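Local coordinates for erythrocyte membrane protein 1 (Plasmodium falciparum, PDB 2XU0) that probably binds host cell surface receptors as a parasite adhesin, this chain being its N-terminal segment and first Duffy-binding-like domain, a rosetting domain, at residues 380-391 / 454-464. The protein carries 10 engineered substitutions. Numbering follows the deposited sequence.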
loop_
_atom_site.group_PDB
_atom_site.type_symbol
_atom_site.label_atom_id
_atom_site.label_comp_id
_atom_site.label_asym_id
_atom_site.label_seq_id
_atom_site.Cartn_x
_atom_site.Cartn_y
_atom_site.Cartn_z
ATOM N N TYR A 380 22.548 -1.082 -5.985
ATOM C CA TYR A 380 21.300 -1.502 -6.630
ATOM C C TYR A 380 21.070 -2.993 -6.354
ATOM O O TYR A 380 19.958 -3.385 -6.026
ATOM C CB TYR A 380 21.339 -1.251 -8.159
ATOM C CG TYR A 380 20.089 -1.720 -8.873
ATOM C CD1 TYR A 380 18.910 -0.978 -8.817
ATOM C CD2 TYR A 380 20.060 -2.939 -9.542
ATOM C CE1 TYR A 380 17.739 -1.425 -9.436
ATOM C CE2 TYR A 380 18.900 -3.390 -10.178
ATOM C CZ TYR A 380 17.737 -2.635 -10.107
ATOM O OH TYR A 380 16.592 -3.071 -10.729
ATOM N N ASN A 381 22.107 -3.813 -6.472
ATOM C CA ASN A 381 21.951 -5.248 -6.211
ATOM C C ASN A 381 21.585 -5.534 -4.746
ATOM O O ASN A 381 20.849 -6.488 -4.522
ATOM C CB ASN A 381 23.196 -6.046 -6.601
ATOM C CG ASN A 381 23.553 -6.006 -8.063
ATOM O OD1 ASN A 381 22.740 -5.666 -8.931
ATOM N ND2 ASN A 381 24.799 -6.342 -8.359
ATOM N N GLU A 382 22.065 -4.726 -3.764
ATOM C CA GLU A 382 21.696 -4.992 -2.364
ATOM C C GLU A 382 20.195 -4.746 -2.136
ATOM O O GLU A 382 19.528 -5.567 -1.485
ATOM C CB GLU A 382 22.566 -4.275 -1.313
ATOM C CG GLU A 382 22.445 -2.772 -1.145
ATOM C CD GLU A 382 23.238 -2.228 0.033
ATOM O OE1 GLU A 382 23.456 -0.996 0.084
ATOM O OE2 GLU A 382 23.645 -3.034 0.903
ATOM N N TRP A 383 19.665 -3.637 -2.725
ATOM C CA TRP A 383 18.238 -3.320 -2.645
ATOM C C TRP A 383 17.411 -4.423 -3.280
ATOM O O TRP A 383 16.466 -4.867 -2.655
ATOM C CB TRP A 383 17.936 -1.968 -3.291
ATOM C CG TRP A 383 16.480 -1.607 -3.275
ATOM C CD1 TRP A 383 15.770 -1.077 -2.235
ATOM C CD2 TRP A 383 15.570 -1.712 -4.373
ATOM N NE1 TRP A 383 14.465 -0.867 -2.616
ATOM C CE2 TRP A 383 14.323 -1.221 -3.934
ATOM C CE3 TRP A 383 15.706 -2.113 -5.716
ATOM C CZ2 TRP A 383 13.194 -1.204 -4.763
ATOM C CZ3 TRP A 383 14.594 -2.059 -6.546
ATOM C CH2 TRP A 383 13.357 -1.614 -6.067
ATOM N N ILE A 384 17.787 -4.887 -4.495
ATOM C CA ILE A 384 17.060 -5.916 -5.245
ATOM C C ILE A 384 17.030 -7.232 -4.478
ATOM O O ILE A 384 16.031 -7.953 -4.527
ATOM C CB ILE A 384 17.630 -6.051 -6.699
ATOM C CG1 ILE A 384 16.985 -5.044 -7.642
ATOM C CG2 ILE A 384 17.563 -7.490 -7.277
ATOM C CD1 ILE A 384 15.441 -5.256 -8.074
ATOM N N VAL A 385 18.142 -7.543 -3.777
ATOM C CA VAL A 385 18.275 -8.760 -2.981
ATOM C C VAL A 385 17.346 -8.723 -1.784
ATOM O O VAL A 385 16.715 -9.735 -1.476
ATOM C CB VAL A 385 19.755 -9.053 -2.636
ATOM C CG1 VAL A 385 19.900 -9.933 -1.399
ATOM C CG2 VAL A 385 20.466 -9.668 -3.852
ATOM N N LYS A 386 17.218 -7.552 -1.158
ATOM C CA LYS A 386 16.325 -7.338 -0.029
ATOM C C LYS A 386 14.832 -7.433 -0.495
ATOM O O LYS A 386 13.994 -7.946 0.255
ATOM C CB LYS A 386 16.588 -5.960 0.564
ATOM C CG LYS A 386 15.784 -5.613 1.801
ATOM C CD LYS A 386 16.098 -4.191 2.298
ATOM C CE LYS A 386 15.021 -3.640 3.211
ATOM N NZ LYS A 386 14.987 -4.313 4.546
ATOM N N LYS A 387 14.517 -6.896 -1.706
ATOM C CA LYS A 387 13.146 -6.872 -2.254
ATOM C C LYS A 387 12.739 -8.291 -2.641
ATOM O O LYS A 387 11.634 -8.719 -2.323
ATOM C CB LYS A 387 13.060 -5.902 -3.439
ATOM C CG LYS A 387 13.092 -4.431 -3.010
ATOM C CD LYS A 387 11.760 -4.046 -2.380
ATOM C CE LYS A 387 11.862 -2.949 -1.375
ATOM N NZ LYS A 387 10.561 -2.791 -0.677
ATOM N N LEU A 388 13.687 -9.065 -3.189
ATOM C CA LEU A 388 13.440 -10.462 -3.515
ATOM C C LEU A 388 13.022 -11.219 -2.263
ATOM O O LEU A 388 12.110 -12.035 -2.356
ATOM C CB LEU A 388 14.675 -11.133 -4.161
ATOM C CG LEU A 388 14.557 -12.654 -4.518
ATOM C CD1 LEU A 388 13.370 -12.942 -5.474
ATOM C CD2 LEU A 388 15.855 -13.206 -5.093
ATOM N N GLU A 389 13.714 -10.999 -1.115
ATOM C CA GLU A 389 13.398 -11.713 0.117
ATOM C C GLU A 389 12.000 -11.344 0.606
ATOM O O GLU A 389 11.210 -12.231 0.910
ATOM C CB GLU A 389 14.475 -11.522 1.199
ATOM C CG GLU A 389 14.107 -12.132 2.540
ATOM C CD GLU A 389 15.279 -12.156 3.504
ATOM O OE1 GLU A 389 15.261 -11.366 4.474
ATOM O OE2 GLU A 389 16.242 -12.921 3.260
ATOM N N GLU A 390 11.696 -10.043 0.643
ATOM C CA GLU A 390 10.379 -9.513 0.987
ATOM C C GLU A 390 9.307 -10.153 0.129
ATOM O O GLU A 390 8.225 -10.449 0.631
ATOM C CB GLU A 390 10.371 -7.992 0.794
ATOM C CG GLU A 390 11.179 -7.257 1.856
ATOM C CD GLU A 390 11.233 -5.751 1.688
ATOM O OE1 GLU A 390 10.602 -5.234 0.742
ATOM O OE2 GLU A 390 12.004 -5.104 2.426
ATOM N N PHE A 391 9.596 -10.321 -1.171
ATOM C CA PHE A 391 8.723 -10.937 -2.153
ATOM C C PHE A 391 8.419 -12.406 -1.801
ATOM O O PHE A 391 7.244 -12.784 -1.733
ATOM C CB PHE A 391 9.337 -10.841 -3.578
ATOM C CG PHE A 391 8.537 -11.675 -4.552
ATOM C CD1 PHE A 391 7.291 -11.236 -5.007
ATOM C CD2 PHE A 391 8.962 -12.945 -4.913
ATOM C CE1 PHE A 391 6.502 -12.049 -5.826
ATOM C CE2 PHE A 391 8.175 -13.755 -5.732
ATOM C CZ PHE A 391 6.948 -13.300 -6.178
ATOM N N PHE A 454 6.327 -11.310 -11.769
ATOM C CA PHE A 454 6.465 -11.895 -10.439
ATOM C C PHE A 454 6.477 -13.425 -10.466
ATOM O O PHE A 454 6.950 -14.042 -9.502
ATOM C CB PHE A 454 5.472 -11.302 -9.439
ATOM C CG PHE A 454 5.763 -9.832 -9.161
ATOM C CD1 PHE A 454 6.931 -9.446 -8.497
ATOM C CD2 PHE A 454 4.877 -8.840 -9.574
ATOM C CE1 PHE A 454 7.200 -8.088 -8.240
ATOM C CE2 PHE A 454 5.154 -7.488 -9.346
ATOM C CZ PHE A 454 6.308 -7.119 -8.675
ATOM N N ASN A 455 5.977 -14.027 -11.584
ATOM C CA ASN A 455 6.008 -15.472 -11.806
ATOM C C ASN A 455 7.391 -15.913 -12.336
ATOM O O ASN A 455 7.629 -17.095 -12.473
ATOM C CB ASN A 455 4.884 -15.922 -12.752
ATOM C CG ASN A 455 3.516 -15.852 -12.149
ATOM O OD1 ASN A 455 2.571 -15.278 -12.715
ATOM N ND2 ASN A 455 3.381 -16.380 -10.964
ATOM N N LYS A 456 8.295 -14.967 -12.612
ATOM C CA LYS A 456 9.662 -15.248 -13.055
ATOM C C LYS A 456 10.599 -14.408 -12.176
ATOM O O LYS A 456 11.104 -13.376 -12.625
ATOM C CB LYS A 456 9.832 -14.939 -14.575
ATOM C CG LYS A 456 9.107 -15.940 -15.466
ATOM C CD LYS A 456 9.559 -15.860 -16.915
ATOM C CE LYS A 456 9.033 -17.012 -17.748
ATOM N NZ LYS A 456 9.654 -18.318 -17.378
ATOM N N PRO A 457 10.782 -14.783 -10.889
ATOM C CA PRO A 457 11.593 -13.948 -9.992
ATOM C C PRO A 457 13.008 -13.662 -10.480
ATOM O O PRO A 457 13.488 -12.543 -10.323
ATOM C CB PRO A 457 11.554 -14.703 -8.659
ATOM C CG PRO A 457 10.308 -15.509 -8.722
ATOM C CD PRO A 457 10.230 -15.944 -10.169
ATOM N N ILE A 458 13.641 -14.638 -11.117
ATOM C CA ILE A 458 14.995 -14.456 -11.658
ATOM C C ILE A 458 15.087 -13.259 -12.615
ATOM O O ILE A 458 16.009 -12.470 -12.476
ATOM C CB ILE A 458 15.572 -15.810 -12.176
ATOM C CG1 ILE A 458 15.944 -16.746 -10.977
ATOM C CG2 ILE A 458 16.754 -15.664 -13.142
ATOM C CD1 ILE A 458 16.462 -16.052 -9.659
ATOM N N LYS A 459 14.070 -13.058 -13.481
ATOM C CA LYS A 459 14.028 -11.931 -14.430
ATOM C C LYS A 459 13.631 -10.615 -13.741
ATOM O O LYS A 459 14.206 -9.567 -14.036
ATOM C CB LYS A 459 13.058 -12.223 -15.598
ATOM C CG LYS A 459 13.175 -13.636 -16.190
ATOM C CD LYS A 459 14.091 -13.706 -17.417
ATOM C CE LYS A 459 13.956 -15.015 -18.164
ATOM N NZ LYS A 459 12.639 -15.144 -18.852
ATOM N N THR A 460 12.674 -10.667 -12.808
ATOM C CA THR A 460 12.213 -9.464 -12.123
ATOM C C THR A 460 13.186 -8.928 -11.098
ATOM O O THR A 460 13.222 -7.723 -10.871
ATOM C CB THR A 460 10.822 -9.696 -11.549
ATOM O OG1 THR A 460 10.030 -10.248 -12.596
ATOM C CG2 THR A 460 10.177 -8.410 -11.006
ATOM N N PHE A 461 13.921 -9.814 -10.431
ATOM C CA PHE A 461 14.846 -9.383 -9.405
ATOM C C PHE A 461 16.287 -9.685 -9.839
ATOM O O PHE A 461 17.066 -10.243 -9.086
ATOM C CB PHE A 461 14.476 -9.990 -8.026
ATOM C CG PHE A 461 13.061 -9.727 -7.565
ATOM C CD1 PHE A 461 12.762 -8.617 -6.783
ATOM C CD2 PHE A 461 12.025 -10.590 -7.918
ATOM C CE1 PHE A 461 11.460 -8.401 -6.319
ATOM C CE2 PHE A 461 10.726 -10.380 -7.448
ATOM C CZ PHE A 461 10.449 -9.285 -6.662
ATOM N N SER A 462 16.625 -9.330 -11.079
ATOM C CA SER A 462 17.960 -9.541 -11.643
ATOM C C SER A 462 18.798 -8.281 -11.486
ATOM O O SER A 462 18.277 -7.233 -11.119
ATOM C CB SER A 462 17.832 -9.852 -13.134
ATOM O OG SER A 462 17.175 -8.796 -13.821
ATOM N N ILE A 463 20.090 -8.363 -11.860
ATOM C CA ILE A 463 20.996 -7.215 -11.913
ATOM C C ILE A 463 20.484 -6.334 -13.066
ATOM O O ILE A 463 19.825 -6.848 -13.989
ATOM C CB ILE A 463 22.485 -7.640 -12.172
ATOM C CG1 ILE A 463 22.645 -8.421 -13.507
ATOM C CG2 ILE A 463 23.113 -8.381 -10.974
ATOM C CD1 ILE A 463 23.823 -7.992 -14.332
ATOM N N SER A 464 20.755 -5.023 -13.014
ATOM C CA SER A 464 20.361 -4.114 -14.098
ATOM C C SER A 464 21.146 -4.494 -15.361
ATOM O O SER A 464 22.293 -4.935 -15.256
ATOM C CB SER A 464 20.711 -2.670 -13.738
ATOM O OG SER A 464 20.549 -1.832 -14.874
HETATM O O HOH W 1 16.756 -5.427 -12.221
HETATM O O HOH W 2 22.631 -4.513 -11.041
#
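The first torsions of Phe461 and Phe391 bring their rings together: Phe461 sets CG beside its backbone N (chi1 -55°), throwing the ring at helix 371-407, while Phe391 turns CG trans to its own N (chi1 171°) and extends its ring toward segment 454-464. Phe461 CZ lies 3.6 Å from Phe391 CB and its CE2 sits over one face of the Phe391 ring; the planes are inclined at 38°, an oblique pairing with centroids 5.3 Å apart. The helix supplies a CH-pi contact, Leu388 CA standing 4.1 Å from the centroid of the Phe461 ring, over one face and offset toward the rim. Leu388 CD1 closes on Phe461 CD2 at 3.6 Å. Phe454 extends the aromatic cluster: its ring is near parallel to that of Phe391 but slid well aside, centroids 5.6 Å apart. At the other end Ile463 CG2 lies against the Asn381 amide, 3.4 Å from OD1. One water links Tyr380 OH to Ser462 O, to which it donates; a second accepts from Ser464 N, 2.8 Å from its oxygen, but its approach to Asn381 OD1 is too short to trust. The segment 454-464, with its short helical turn 457-460, thus lies along helix 371-407 in the C-terminal Duffy-binding-like subdomain, where Phe323 of helix 311-338 also meets the Phe461 ring and Leu433 of helix 429-437 touches Phe391.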